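Local coordinates for Poly(A) RNA polymerase protein 2 (Saccharomyces cerevisiae, PDB 3NYB), which adds poly(A) tails to RNA as the polymerase subunit of the TRAMP surveillance complex, working in a heterodimer with the zinc-knuckle protein Air2p, at residues I144-L149 and G185-I190; D232-G237 and P243-K248; L263-P268 and N274-S279. The protein carries 1 engineered substitution. All blocks are in the same frame, centred on the assembly; numbering follows the deposited sequence.

Contact 1 (I144-L149 and G185-I190); sequences IEAAKL and GGFSII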
loop_
_atom_site.group_PDB
_atom_site.type_symbol
_atom_site.label_atom_id
_atom_site.label_comp_id
_atom_site.label_asym_id
_atom_site.label_seq_id
_atom_site.Cartn_x
_atom_site.Cartn_y
_atom_site.Cartn_z
ATOM N N ILE A 144 -15.263 -6.718 8.002
ATOM C CA ILE A 144 -15.760 -5.996 9.162
ATOM C C ILE A 144 -14.624 -5.890 10.170
ATOM O O ILE A 144 -14.239 -4.799 10.596
ATOM C CB ILE A 144 -16.952 -6.725 9.824
ATOM C CG1 ILE A 144 -17.707 -7.585 8.804
ATOM C CG2 ILE A 144 -17.890 -5.721 10.463
ATOM C CD1 ILE A 144 -17.113 -8.974 8.563
ATOM N N GLU A 145 -14.090 -7.047 10.540
ATOM C CA GLU A 145 -12.881 -7.129 11.347
ATOM C C GLU A 145 -11.707 -6.480 10.614
ATOM O O GLU A 145 -10.886 -5.810 11.237
ATOM C CB GLU A 145 -12.558 -8.587 11.680
ATOM C CG GLU A 145 -12.234 -9.417 10.453
ATOM C CD GLU A 145 -13.440 -9.637 9.529
ATOM O OE1 GLU A 145 -14.585 -9.597 10.033
ATOM O OE2 GLU A 145 -13.248 -9.859 8.303
ATOM N N ALA A 146 -11.624 -6.667 9.296
ATOM C CA ALA A 146 -10.555 -6.030 8.520
ATOM C C ALA A 146 -10.603 -4.525 8.678
ATOM O O ALA A 146 -9.581 -3.879 8.920
ATOM C CB ALA A 146 -10.644 -6.374 7.046
ATOM N N ALA A 147 -11.795 -3.963 8.515
ATOM C CA ALA A 147 -11.937 -2.522 8.584
ATOM C C ALA A 147 -11.417 -2.004 9.918
ATOM O O ALA A 147 -10.692 -1.007 9.963
ATOM C CB ALA A 147 -13.383 -2.120 8.377
ATOM N N LYS A 148 -11.775 -2.692 11.004
ATOM C CA LYS A 148 -11.387 -2.251 12.340
ATOM C C LYS A 148 -9.871 -2.324 12.539
ATOM O O LYS A 148 -9.266 -1.425 13.125
ATOM C CB LYS A 148 -12.123 -3.054 13.419
ATOM C CG LYS A 148 -12.125 -2.394 14.803
ATOM C CD LYS A 148 -12.989 -1.128 14.844
ATOM C CE LYS A 148 -13.025 -0.496 16.242
ATOM N NZ LYS A 148 -13.876 -1.238 17.233
ATOM N N LEU A 149 -9.256 -3.395 12.047
ATOM C CA LEU A 149 -7.803 -3.497 12.076
ATOM C C LEU A 149 -7.170 -2.250 11.462
ATOM O O LEU A 149 -6.266 -1.646 12.049
ATOM C CB LEU A 149 -7.336 -4.747 11.335
ATOM C CG LEU A 149 -7.628 -6.072 12.047
ATOM C CD1 LEU A 149 -7.124 -7.243 11.220
ATOM C CD2 LEU A 149 -6.997 -6.080 13.428
ATOM N N GLY A 185 -4.908 -6.047 -3.538
ATOM C CA GLY A 185 -6.041 -5.313 -3.003
ATOM C C GLY A 185 -5.615 -4.300 -1.956
ATOM O O GLY A 185 -4.448 -4.237 -1.577
ATOM N N GLY A 186 -6.565 -3.506 -1.479
ATOM C CA GLY A 186 -6.245 -2.441 -0.557
ATOM C C GLY A 186 -5.775 -2.947 0.794
ATOM O O GLY A 186 -4.727 -2.528 1.300
ATOM N N PHE A 187 -6.552 -3.836 1.398
ATOM C CA PHE A 187 -6.190 -4.346 2.721
ATOM C C PHE A 187 -4.806 -5.002 2.684
ATOM O O PHE A 187 -3.968 -4.771 3.555
ATOM C CB PHE A 187 -7.255 -5.314 3.260
ATOM C CG PHE A 187 -6.843 -6.031 4.514
ATOM C CD1 PHE A 187 -7.059 -5.466 5.756
ATOM C CD2 PHE A 187 -6.232 -7.270 4.445
ATOM C CE1 PHE A 187 -6.675 -6.123 6.902
ATOM C CE2 PHE A 187 -5.842 -7.929 5.584
ATOM C CZ PHE A 187 -6.064 -7.356 6.815
ATOM N N SER A 188 -4.567 -5.804 1.658
ATOM C CA SER A 188 -3.281 -6.465 1.489
ATOM C C SER A 188 -2.125 -5.482 1.505
ATOM O O SER A 188 -1.101 -5.726 2.143
ATOM C CB SER A 188 -3.258 -7.260 0.181
ATOM O OG SER A 188 -4.247 -8.277 0.196
ATOM N N ILE A 189 -2.272 -4.378 0.787
ATOM C CA ILE A 189 -1.190 -3.410 0.718
ATOM C C ILE A 189 -0.944 -2.858 2.108
ATOM O O ILE A 189 0.196 -2.784 2.567
ATOM C CB ILE A 189 -1.504 -2.252 -0.226
ATOM C CG1 ILE A 189 -1.830 -2.777 -1.626
ATOM C CG2 ILE A 189 -0.323 -1.298 -0.292
ATOM C CD1 ILE A 189 -2.362 -1.698 -2.569
ATOM N N ILE A 190 -2.028 -2.480 2.779
ATOM C CA ILE A 190 -1.937 -1.937 4.127
ATOM C C ILE A 190 -1.215 -2.912 5.038
ATOM O O ILE A 190 -0.312 -2.528 5.787
ATOM C CB ILE A 190 -3.315 -1.653 4.709
ATOM C CG1 ILE A 190 -4.097 -0.749 3.759
ATOM C CG2 ILE A 190 -3.188 -1.012 6.067
ATOM C CD1 ILE A 190 -5.446 -0.325 4.304
#

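Contact 2 (D232-G237 and P243-K248); sequences DDVALG and PVYFPK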
loop_
_atom_site.group_PDB
_atom_site.type_symbol
_atom_site.label_atom_id
_atom_site.label_comp_id
_atom_site.label_asym_id
_atom_site.label_seq_id
_atom_site.Cartn_x
_atom_site.Cartn_y
_atom_site.Cartn_z
ATOM N N ASP A 232 7.136 -18.105 -1.283
ATOM C CA ASP A 232 6.842 -19.532 -1.345
ATOM C C ASP A 232 6.500 -20.108 0.025
ATOM O O ASP A 232 5.556 -20.884 0.149
ATOM C CB ASP A 232 8.024 -20.299 -1.957
ATOM C CG ASP A 232 8.071 -20.198 -3.473
ATOM O OD1 ASP A 232 7.230 -20.835 -4.146
ATOM O OD2 ASP A 232 8.959 -19.490 -3.991
ATOM N N ASP A 233 7.249 -19.704 1.050
ATOM C CA ASP A 233 7.204 -20.367 2.357
ATOM C C ASP A 233 6.635 -19.557 3.538
ATOM O O ASP A 233 6.238 -20.144 4.543
ATOM C CB ASP A 233 8.603 -20.875 2.731
ATOM C CG ASP A 233 9.259 -21.672 1.616
ATOM O OD1 ASP A 233 8.709 -22.717 1.212
ATOM O OD2 ASP A 233 10.341 -21.261 1.151
ATOM N N VAL A 234 6.601 -18.229 3.439
ATOM C CA VAL A 234 6.184 -17.402 4.574
ATOM C C VAL A 234 4.809 -16.752 4.406
ATOM O O VAL A 234 4.489 -16.232 3.341
ATOM C CB VAL A 234 7.214 -16.295 4.867
ATOM C CG1 VAL A 234 6.861 -15.567 6.156
ATOM C CG2 VAL A 234 8.607 -16.881 4.949
ATOM N N ALA A 235 4.010 -16.770 5.470
ATOM C CA ALA A 235 2.682 -16.155 5.460
ATOM C C ALA A 235 2.583 -15.042 6.498
ATOM O O ALA A 235 3.436 -14.929 7.379
ATOM C CB ALA A 235 1.608 -17.203 5.711
ATOM N N LEU A 236 1.541 -14.219 6.394
ATOM C CA LEU A 236 1.357 -13.112 7.327
ATOM C C LEU A 236 0.058 -13.241 8.097
ATOM O O LEU A 236 -0.969 -13.613 7.531
ATOM C CB LEU A 236 1.380 -11.763 6.601
ATOM C CG LEU A 236 2.729 -11.220 6.145
ATOM C CD1 LEU A 236 3.079 -11.827 4.831
ATOM C CD2 LEU A 236 2.646 -9.722 6.015
ATOM N N GLY A 237 0.113 -12.916 9.387
ATOM C CA GLY A 237 -1.056 -12.947 10.247
ATOM C C GLY A 237 -0.902 -12.013 11.432
ATOM O O GLY A 237 0.054 -11.239 11.498
ATOM N N PRO A 243 1.858 -8.087 14.327
ATOM C CA PRO A 243 2.235 -8.653 13.029
ATOM C C PRO A 243 3.135 -9.874 13.199
ATOM O O PRO A 243 4.028 -9.876 14.048
ATOM C CB PRO A 243 3.006 -7.505 12.361
ATOM C CG PRO A 243 3.311 -6.540 13.478
ATOM C CD PRO A 243 2.125 -6.642 14.364
ATOM N N VAL A 244 2.905 -10.895 12.382
ATOM C CA VAL A 244 3.517 -12.201 12.585
ATOM C C VAL A 244 3.771 -12.913 11.263
ATOM O O VAL A 244 2.963 -12.823 10.343
ATOM C CB VAL A 244 2.585 -13.086 13.440
ATOM C CG1 VAL A 244 2.665 -14.543 13.012
ATOM C CG2 VAL A 244 2.897 -12.921 14.908
ATOM N N TYR A 245 4.898 -13.610 11.159
ATOM C CA TYR A 245 5.090 -14.554 10.066
ATOM C C TYR A 245 4.846 -15.966 10.578
ATOM O O TYR A 245 5.179 -16.288 11.717
ATOM C CB TYR A 245 6.513 -14.510 9.505
ATOM C CG TYR A 245 7.002 -13.178 8.996
ATOM C CD1 TYR A 245 6.120 -12.197 8.566
ATOM C CD2 TYR A 245 8.362 -12.918 8.908
ATOM C CE1 TYR A 245 6.584 -10.977 8.092
ATOM C CE2 TYR A 245 8.834 -11.709 8.432
ATOM C CZ TYR A 245 7.943 -10.740 8.027
ATOM O OH TYR A 245 8.422 -9.538 7.558
ATOM N N PHE A 246 4.271 -16.814 9.737
ATOM C CA PHE A 246 4.281 -18.245 10.011
ATOM C C PHE A 246 4.477 -19.036 8.727
ATOM O O PHE A 246 4.071 -18.588 7.661
ATOM C CB PHE A 246 3.036 -18.700 10.790
ATOM C CG PHE A 246 1.726 -18.341 10.145
ATOM C CD1 PHE A 246 1.113 -19.209 9.259
ATOM C CD2 PHE A 246 1.085 -17.154 10.464
ATOM C CE1 PHE A 246 -0.103 -18.887 8.680
ATOM C CE2 PHE A 246 -0.129 -16.829 9.890
ATOM C CZ PHE A 246 -0.723 -17.696 8.996
ATOM N N PRO A 247 5.125 -20.210 8.824
ATOM C CA PRO A 247 5.440 -20.995 7.625
ATOM C C PRO A 247 4.166 -21.569 7.008
ATOM O O PRO A 247 3.242 -21.929 7.733
ATOM C CB PRO A 247 6.336 -22.122 8.164
ATOM C CG PRO A 247 6.694 -21.724 9.579
ATOM C CD PRO A 247 5.560 -20.889 10.056
ATOM N N LYS A 248 4.114 -21.640 5.685
ATOM C CA LYS A 248 2.927 -22.145 5.010
ATOM C C LYS A 248 2.583 -23.521 5.541
ATOM O O LYS A 248 1.414 -23.840 5.769
ATOM C CB LYS A 248 3.158 -22.225 3.501
ATOM C CG LYS A 248 3.535 -20.906 2.847
ATOM C CD LYS A 248 2.340 -19.987 2.711
ATOM C CE LYS A 248 2.734 -18.679 2.043
ATOM N NZ LYS A 248 2.956 -18.832 0.578
#

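Contact 3 (L263-P268 and N274-S279); sequences LAIQDP and NISRGS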
loop_
_atom_site.group_PDB
_atom_site.type_symbol
_atom_site.label_atom_id
_atom_site.label_comp_id
_atom_site.label_asym_id
_atom_site.label_seq_id
_atom_site.Cartn_x
_atom_site.Cartn_y
_atom_site.Cartn_z
ATOM N N LEU A 263 1.010 -14.754 -2.633
ATOM C CA LEU A 263 0.938 -14.045 -1.366
ATOM C C LEU A 263 -0.102 -14.683 -0.459
ATOM O O LEU A 263 -1.235 -14.909 -0.873
ATOM C CB LEU A 263 0.560 -12.593 -1.615
ATOM C CG LEU A 263 1.135 -11.536 -0.675
ATOM C CD1 LEU A 263 0.220 -10.317 -0.654
ATOM C CD2 LEU A 263 1.310 -12.091 0.718
ATOM N N ALA A 264 0.286 -14.968 0.781
ATOM C CA ALA A 264 -0.629 -15.553 1.756
ATOM C C ALA A 264 -0.734 -14.690 2.998
ATOM O O ALA A 264 0.196 -14.608 3.799
ATOM C CB ALA A 264 -0.187 -16.941 2.125
ATOM N N ILE A 265 -1.875 -14.037 3.142
ATOM C CA ILE A 265 -2.136 -13.196 4.292
ATOM C C ILE A 265 -3.416 -13.692 4.943
ATOM O O ILE A 265 -4.437 -13.860 4.271
ATOM C CB ILE A 265 -2.282 -11.717 3.882
ATOM C CG1 ILE A 265 -0.952 -11.167 3.393
ATOM C CG2 ILE A 265 -2.766 -10.883 5.043
ATOM C CD1 ILE A 265 -1.067 -9.803 2.762
ATOM N N GLN A 266 -3.350 -13.941 6.248
ATOM C CA GLN A 266 -4.466 -14.524 6.980
ATOM C C GLN A 266 -5.676 -13.600 7.037
ATOM O O GLN A 266 -5.583 -12.467 7.520
ATOM C CB GLN A 266 -4.026 -14.899 8.394
ATOM C CG GLN A 266 -4.967 -15.851 9.097
ATOM C CD GLN A 266 -4.297 -16.582 10.235
ATOM O OE1 GLN A 266 -3.762 -15.959 11.158
ATOM N NE2 GLN A 266 -4.321 -17.913 10.181
ATOM N N ASP A 267 -6.810 -14.092 6.544
ATOM C CA ASP A 267 -8.049 -13.321 6.545
ATOM C C ASP A 267 -8.478 -13.022 7.977
ATOM O O ASP A 267 -8.711 -13.941 8.758
ATOM C CB ASP A 267 -9.151 -14.089 5.810
ATOM C CG ASP A 267 -10.363 -13.230 5.509
ATOM O OD1 ASP A 267 -10.458 -12.115 6.071
ATOM O OD2 ASP A 267 -11.221 -13.672 4.708
ATOM N N PRO A 268 -8.581 -11.730 8.330
ATOM C CA PRO A 268 -8.896 -11.333 9.707
ATOM C C PRO A 268 -10.249 -11.821 10.195
ATOM O O PRO A 268 -10.458 -11.895 11.398
ATOM C CB PRO A 268 -8.917 -9.807 9.635
ATOM C CG PRO A 268 -8.090 -9.468 8.485
ATOM C CD PRO A 268 -8.309 -10.561 7.480
ATOM N N ASN A 274 -6.609 -17.143 3.105
ATOM C CA ASN A 274 -5.914 -15.881 2.873
ATOM C C ASN A 274 -6.691 -14.968 1.936
ATOM O O ASN A 274 -7.292 -15.415 0.958
ATOM C CB ASN A 274 -4.457 -16.090 2.420
ATOM C CG ASN A 274 -4.307 -16.271 0.922
ATOM O OD1 ASN A 274 -5.278 -16.256 0.174
ATOM N ND2 ASN A 274 -3.070 -16.443 0.478
ATOM N N ILE A 275 -6.711 -13.686 2.260
ATOM C CA ILE A 275 -7.426 -12.739 1.424
ATOM C C ILE A 275 -6.620 -12.372 0.179
ATOM O O ILE A 275 -7.116 -11.663 -0.692
ATOM C CB ILE A 275 -7.832 -11.476 2.210
ATOM C CG1 ILE A 275 -6.985 -11.342 3.473
ATOM C CG2 ILE A 275 -9.284 -11.560 2.630
ATOM C CD1 ILE A 275 -5.513 -11.219 3.220
ATOM N N SER A 276 -5.390 -12.879 0.093
ATOM C CA SER A 276 -4.484 -12.537 -1.006
ATOM C C SER A 276 -4.444 -13.622 -2.075
ATOM O O SER A 276 -3.628 -13.566 -3.000
ATOM C CB SER A 276 -3.062 -12.316 -0.488
ATOM O OG SER A 276 -3.010 -12.361 0.924
ATOM N N ARG A 277 -5.312 -14.615 -1.933
ATOM C CA ARG A 277 -5.363 -15.723 -2.875
ATOM C C ARG A 277 -5.583 -15.205 -4.288
ATOM O O ARG A 277 -4.993 -15.708 -5.243
ATOM C CB ARG A 277 -6.476 -16.701 -2.488
ATOM C CG ARG A 277 -6.765 -17.762 -3.534
ATOM C CD ARG A 277 -5.655 -18.786 -3.601
ATOM N NE ARG A 277 -5.666 -19.662 -2.436
ATOM C CZ ARG A 277 -6.215 -20.871 -2.418
ATOM N NH1 ARG A 277 -6.794 -21.353 -3.510
ATOM N NH2 ARG A 277 -6.179 -21.600 -1.308
ATOM N N GLY A 278 -6.427 -14.182 -4.408
ATOM C CA GLY A 278 -6.810 -13.648 -5.703
ATOM C C GLY A 278 -5.733 -12.861 -6.433
ATOM O O GLY A 278 -5.892 -12.538 -7.613
ATOM N N SER A 279 -4.642 -12.538 -5.742
ATOM C CA SER A 279 -3.530 -11.834 -6.367
ATOM C C SER A 279 -2.620 -12.786 -7.142
ATOM O O SER A 279 -1.496 -13.055 -6.734
ATOM C CB SER A 279 -2.729 -11.066 -5.318
ATOM O OG SER A 279 -3.533 -10.081 -4.695
#

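Contact 1 (I144-L149 and G185-I190)
Ala146 and Phe187 carry the tight part of this contact between the first turns of helices 145-155 and 186-198. The methyl of Ala146 comes at the ring of Phe187 obliquely, touching the ortho and meta carbons of one side: CB of Ala146 lies 3.9 Å from CD1 of Phe187. With CG anti to the backbone N (chi1 171°), Phe187 sends its ring across the space between the helices, whose nearest CA atoms, those of Ala146 and Phe187, stand 7.5 Å apart. Leu149, one turn after Ala146, is a looser neighbour. Its CD1 sits near the ring plane, at the edge, and is 4.5 Å from CE1 of Phe187. No hydrogen bond crosses; the contact is apolar. Trp153 meets the same ring, and Ile150 and Pro268 also pack on it, which leaves Phe187 buried. Away from the contact the surroundings change: Ala147 points off helix 186-198, and the exposed Lys148 faces solvent. Ile144 and Gly185 stand at the N-cap positions of the two helices, so it is their N-terminal ends that meet. This is apolar helix-to-helix packing at the passage from the catalytic palm sheet to the helical part of the chain, consistent with the two-part build of nucleotidyltransferase-fold poly(A) polymerases.

Contact 2 (D232-G237 and P243-K248)
Val234 and Tyr245 lean on each other across one face of a two-stranded sheet. The CG1 branch of Val234, anti to the backbone N (chi1 -172°), fits against the root of the tyrosine side chain, 3.5 Å from CB of Tyr245. Next along that face, the isobutyl group of Leu236 rests more loosely beside the same ring, CG 4.3 Å from CD1 of Tyr245. The other face has one large bump, the ring of Phe246. It folds back over the neighbouring strand, covering CB of Ala235 with one face in a CH-pi contact, the methyl 4.1 Å from the ring centroid. The hollow it fills is made by Gly237: a CB there would run into CE2 of Phe246. Val244 CG1 flanks the ring at its edge. Under these side chains runs an antiparallel beta hairpin, strands 234-238 and 243-247, within the Cid1-family region. Ala235 and Phe246 form a hydrogen-bonded pair, with N of Ala235 2.8 Å from O of Phe246, and N of Phe246 donates back to O of Ala235. Gly237 and Val244 pair likewise, although the bond from Val244 N to Gly237 O is weak. Air2 covers much of the hairpin: Tyr50 of the Protein AIR2 chain packs on Val234, Cys49 on Tyr245, and Ser67 of that chain bonds to Asp233 OD2. At the open end, N of Lys248 donates to O of Asp233 at 2.8 Å. The lysine chain, bent at chi2 and chi4, then curls round the backbone of 232-234, passing its CE 3.3 Å from O of Val234. NZ donates to Tyr231 O, with a weak bond of 3.3 Å to Asp232 O.

Contact 3 (L263-P268 and N274-S279)
The carboxylate of Asp267, on which CG2 of Ile275 packs, is gripped at both oxygens: Asn273 ND2 bonds to OD2 and Gly269 N to OD1. Nearby is a short antiparallel bridge, Gln266 opposite Asn274 in a non-hydrogen-bonded pair. Two overlapping type I turns, Asn274 to Arg277 and Ser276 to Ser279, then lead the chain toward helix 282-304. Having CG anti to the backbone N (chi1 -167°) brings the Asp267 carboxylate up against the CG2 branch of Ile275. The two side chains cross at about a right angle, and CG2 of Ile275 lies 3.5 Å from CG of Asp267. Its other branch goes to Ile265, CD1 of Ile275 lying against CG2 of Ile265 where the two chains cross obliquely. Phe187 of helix 186-198 also packs on Ile275. Replacing Ile275 by a glycine would probably open a gap between Ile265 and Asp267 and leave the Phe187 ring short of an apolar neighbour. A bond from Ile275 N to Ile265 O is doubtful, because the place of that oxygen is unsure. Ser276 closes the other end: its OG takes a weak bond from Ile265 N, and CB of Ser276 sits 3.8 Å from CD1 of Leu263.

In the fold
Segment 263-268 of contact 3 ties the other two together. It runs parallel to strand 234-238 of contact 2, joined by probable hydrogen bonds from Leu236 N to Ala264 O (2.9 Å) and from Gln266 N to Leu236 O (2.7 Å). At its far end Pro268 reaches contact 1, its CG 3.4 Å from CZ of Phe187 and its CB 3.5 Å from CD1 of Leu149. Contact 3 is about 11 Å, centre to centre, from each of the others, whereas contacts 1 and 2 have centres about 17 Å apart and do not touch. Together they connect the Air2-bound hairpin with the helix that follows the catalytic sheet.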